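Local coordinates for conserved membrane protein (PDB 6GZU) that is a secreted Chlamydia effector that combines deubiquitinating and acetylating activities and induces Golgi fragmentation, probably through its cysteine-protease-like CE-clan domain, at residues S17-H20 with L21-S24; P45-C48 with F49-E52. One frame throughout, in Å; residues are numbered along the deposited sequence.

Contact 1: residues S17-H20 with L21-S24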
# COMPACT_ATOMS: atom_id res chain seq x y z
N SER A 17 -3.99 16.20 -8.25
CA SER A 17 -3.34 15.17 -7.44
C SER A 17 -4.38 14.37 -6.67
O SER A 17 -5.54 14.80 -6.49
CB SER A 17 -2.46 15.85 -6.41
OG SER A 17 -3.26 16.74 -5.67
N TRP A 18 -3.95 13.21 -6.21
CA TRP A 18 -4.79 12.34 -5.41
C TRP A 18 -4.17 12.32 -4.01
O TRP A 18 -2.96 12.11 -3.87
CB TRP A 18 -4.82 10.93 -6.02
CG TRP A 18 -5.82 10.75 -7.12
CD1 TRP A 18 -6.43 11.74 -7.84
CD2 TRP A 18 -6.34 9.51 -7.62
NE1 TRP A 18 -7.31 11.18 -8.76
CE2 TRP A 18 -7.25 9.81 -8.65
CE3 TRP A 18 -6.09 8.16 -7.30
CZ2 TRP A 18 -7.94 8.82 -9.35
CZ3 TRP A 18 -6.77 7.17 -8.00
CH2 TRP A 18 -7.69 7.51 -9.02
N ASP A 19 -5.00 12.61 -3.01
CA ASP A 19 -4.59 12.62 -1.60
C ASP A 19 -4.89 11.22 -1.01
O ASP A 19 -5.31 10.31 -1.74
CB ASP A 19 -5.30 13.76 -0.80
CG ASP A 19 -6.87 13.63 -0.77
OD1 ASP A 19 -7.43 12.56 -1.11
OD2 ASP A 19 -7.60 14.60 -0.39
N HIS A 20 -4.67 11.04 0.28
CA HIS A 20 -4.87 9.73 0.87
C HIS A 20 -6.29 9.21 0.62
O HIS A 20 -6.48 8.02 0.35
CB HIS A 20 -4.59 9.76 2.35
CG HIS A 20 -4.57 8.41 2.99
ND1 HIS A 20 -5.16 8.16 4.20
CD2 HIS A 20 -3.97 7.25 2.61
CE1 HIS A 20 -4.95 6.90 4.54
NE2 HIS A 20 -4.25 6.32 3.58
N LEU A 21 -7.30 10.07 0.75
CA LEU A 21 -8.69 9.60 0.58
C LEU A 21 -8.99 9.14 -0.85
O LEU A 21 -9.67 8.12 -1.06
CB LEU A 21 -9.71 10.67 1.05
CG LEU A 21 -9.60 10.92 2.57
CD1 LEU A 21 -10.54 12.00 3.08
CD2 LEU A 21 -9.83 9.65 3.36
N GLU A 22 -8.46 9.86 -1.84
CA GLU A 22 -8.63 9.47 -3.26
C GLU A 22 -7.92 8.17 -3.57
O GLU A 22 -8.47 7.29 -4.25
CB GLU A 22 -8.16 10.58 -4.19
CG GLU A 22 -9.20 11.65 -4.28
CD GLU A 22 -8.71 13.08 -4.52
OE1 GLU A 22 -7.63 13.50 -4.06
OE2 GLU A 22 -9.47 13.82 -5.16
N ILE A 23 -6.71 8.01 -3.04
CA ILE A 23 -6.01 6.76 -3.22
C ILE A 23 -6.78 5.62 -2.55
O ILE A 23 -7.01 4.57 -3.15
CB ILE A 23 -4.61 6.84 -2.60
CG1 ILE A 23 -3.72 7.80 -3.40
CG2 ILE A 23 -3.97 5.45 -2.57
CD1 ILE A 23 -2.47 8.27 -2.64
N SER A 24 -7.20 5.83 -1.31
CA SER A 24 -7.94 4.79 -0.61
C SER A 24 -9.25 4.45 -1.31
O SER A 24 -9.66 3.29 -1.27
CB SER A 24 -8.23 5.23 0.83
OG SER A 24 -7.02 5.25 1.56
O HOH W 1 -7.29 15.96 -4.80

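Contact 2: residues P45-C48 with F49-E52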
# COMPACT_ATOMS: atom_id res chain seq x y z
N PRO A 45 -2.09 6.88 6.77
CA PRO A 45 -1.18 6.30 5.76
C PRO A 45 0.06 5.74 6.45
O PRO A 45 0.36 6.14 7.58
CB PRO A 45 -0.71 7.51 4.92
CG PRO A 45 -1.59 8.67 5.38
CD PRO A 45 -2.13 8.36 6.73
N SER A 46 0.77 4.85 5.78
CA SER A 46 2.04 4.33 6.32
C SER A 46 3.20 5.24 5.90
O SER A 46 3.03 6.09 5.00
CB SER A 46 2.32 2.94 5.76
OG SER A 46 1.23 2.05 6.12
N THR A 47 4.35 5.08 6.55
CA THR A 47 5.58 5.78 6.17
C THR A 47 6.69 4.74 6.18
O THR A 47 6.49 3.59 6.59
CB THR A 47 5.98 6.86 7.20
OG1 THR A 47 6.39 6.22 8.43
CG2 THR A 47 4.81 7.81 7.49
N CYS A 48 7.90 5.12 5.81
CA CYS A 48 9.00 4.16 5.85
C CYS A 48 9.26 3.66 7.28
O CYS A 48 9.77 2.57 7.44
CB CYS A 48 10.29 4.76 5.26
SG CYS A 48 10.86 6.30 6.04
N PHE A 49 8.91 4.45 8.28
CA PHE A 49 9.14 4.08 9.67
C PHE A 49 8.03 3.23 10.24
O PHE A 49 8.27 2.52 11.20
CB PHE A 49 9.35 5.32 10.55
CG PHE A 49 10.54 6.13 10.18
CD1 PHE A 49 11.80 5.63 10.33
CD2 PHE A 49 10.39 7.41 9.69
CE1 PHE A 49 12.91 6.37 9.98
CE2 PHE A 49 11.50 8.17 9.37
CZ PHE A 49 12.77 7.66 9.52
N SER A 50 6.83 3.29 9.66
CA SER A 50 5.68 2.60 10.25
C SER A 50 5.18 1.44 9.42
O SER A 50 4.37 0.63 9.91
CB SER A 50 4.54 3.58 10.50
OG SER A 50 3.99 3.98 9.26
N ILE A 51 5.67 1.28 8.19
CA ILE A 51 5.11 0.26 7.29
C ILE A 51 5.33 -1.18 7.82
O ILE A 51 4.42 -1.97 7.73
CB ILE A 51 5.64 0.45 5.82
CG1 ILE A 51 5.07 -0.59 4.86
CG2 ILE A 51 7.17 0.39 5.77
CD1 ILE A 51 3.55 -0.57 4.69
N GLU A 52 6.48 -1.49 8.41
CA GLU A 52 6.69 -2.87 8.84
C GLU A 52 5.68 -3.22 9.95
O GLU A 52 5.07 -4.31 9.94
CB GLU A 52 8.12 -3.10 9.32
CG GLU A 52 8.30 -4.50 9.92
CD GLU A 52 9.71 -4.71 10.38
OE1 GLU A 52 10.39 -3.75 10.83
OE2 GLU A 52 10.17 -5.86 10.30
O HOH W 2 1.94 5.73 9.75
O HOH W 3 8.87 0.25 8.90

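Contact 1: residues S17-H20 with L21-S24
Glu22 reaches back, extended, from the first turn of helix 20-33 onto Trp18 and Asp19. Its CB sits over one face of the indole, 4.1 Å from the centroid of the Trp18 five-membered ring and 26° off the ring normal, a CH-pi contact displaced toward the ring's rim. Glu22 CG and then CD each pass 3.7 Å from Asp19 OD1. With CG anti to its own carbonyl carbon (chi1 -79°), the chain runs back toward the preceding loop, where OE1 accepts from Asp19 N through its anti lone pair, with Glu22 OE1 to Asp19 N at 3.0 Å and an N-H...O angle of 165°. Asp19 OD1 returns a bond from Glu22 N, also 3.0 Å, the donor lying almost in line with the carboxylate C-O bond. These reciprocal bonds define a capping box, with Asp19 as N-cap. The cost is a like-charge approach of 3.1 Å between Asp19 OD1 and Glu22 OE1, probably eased by the helix N-terminus. Water 1 donates to both Glu22 OE1 and Ser17 O, giving OE1 a second donor. Farther along, Ser24 OG stands over one face of the His20 imidazole, 3.6 Å from His20 NE2, while Trp18 reaches helices 204-217 and 228-241.

Contact 2: residues P45-C48 with F49-E52
The Phe49 ring has the thiol of Cys48 over one face in one of the two conformers modelled for that cysteine: there Cys48 SG lies 3.9 Å from the Phe49 ring centroid and 15° off its normal, displaced toward the CD2-CE2 rim, a Cys sulfur-aromatic contact that holds for this conformer. Thr47 OG1 approaches the same ring obliquely. Pro114 and Met117 of helix 114-124 and Leu161 of helix 159-174 also touch the Phe49 side chain. Next to the ring the backbone turns about Thr47. Its OG1, held between backbone N and carbonyl carbon (chi1 69°), receives weak bonds from Phe49 N and Ser50 N. Thr47 O takes two further donors: Ser50 N at 3.1 Å, which comes from above the carbonyl plane, and Ile51 N at 2.9 Å, which lies nearly along the carbonyl axis although its N-H is bent, at 132°. Ile51 CD1 packs on the Ser46 side chain, 3.9 Å from Ser46 CB. Water 3 bridges Cys48 O to Glu52 N. Ser50 OG accepts from Thr47 N at 2.9 Å, and water 2 joins that hydroxyl to Pro45 O. This link adds to an ST motif started by Thr47, its side-chain bonds weak, leading into helix 51-58.

Both contacts are short-range turns that lead from loop into helix, contact 1 into helix 20-33 and contact 2 into helix 51-58. Their centres are about 17 Å apart, and they meet where His20 CE1 comes 3.6 Å from Pro45 N in plain packing. Contact 1 is only partly buried, and carboxylates serve its helix start; contact 2 is buried, and the side-chain hydroxyls of Thr47 and Ser50, with ordered waters, take the polar role there. Their settings differ too: contact 1 packs on helices 204-217 and 228-241, whereas contact 2 packs on strand 100-107 of the mixed sheet and on helices 114-124 and 159-174. Each turn also sets an aromatic ring against a non-aromatic group.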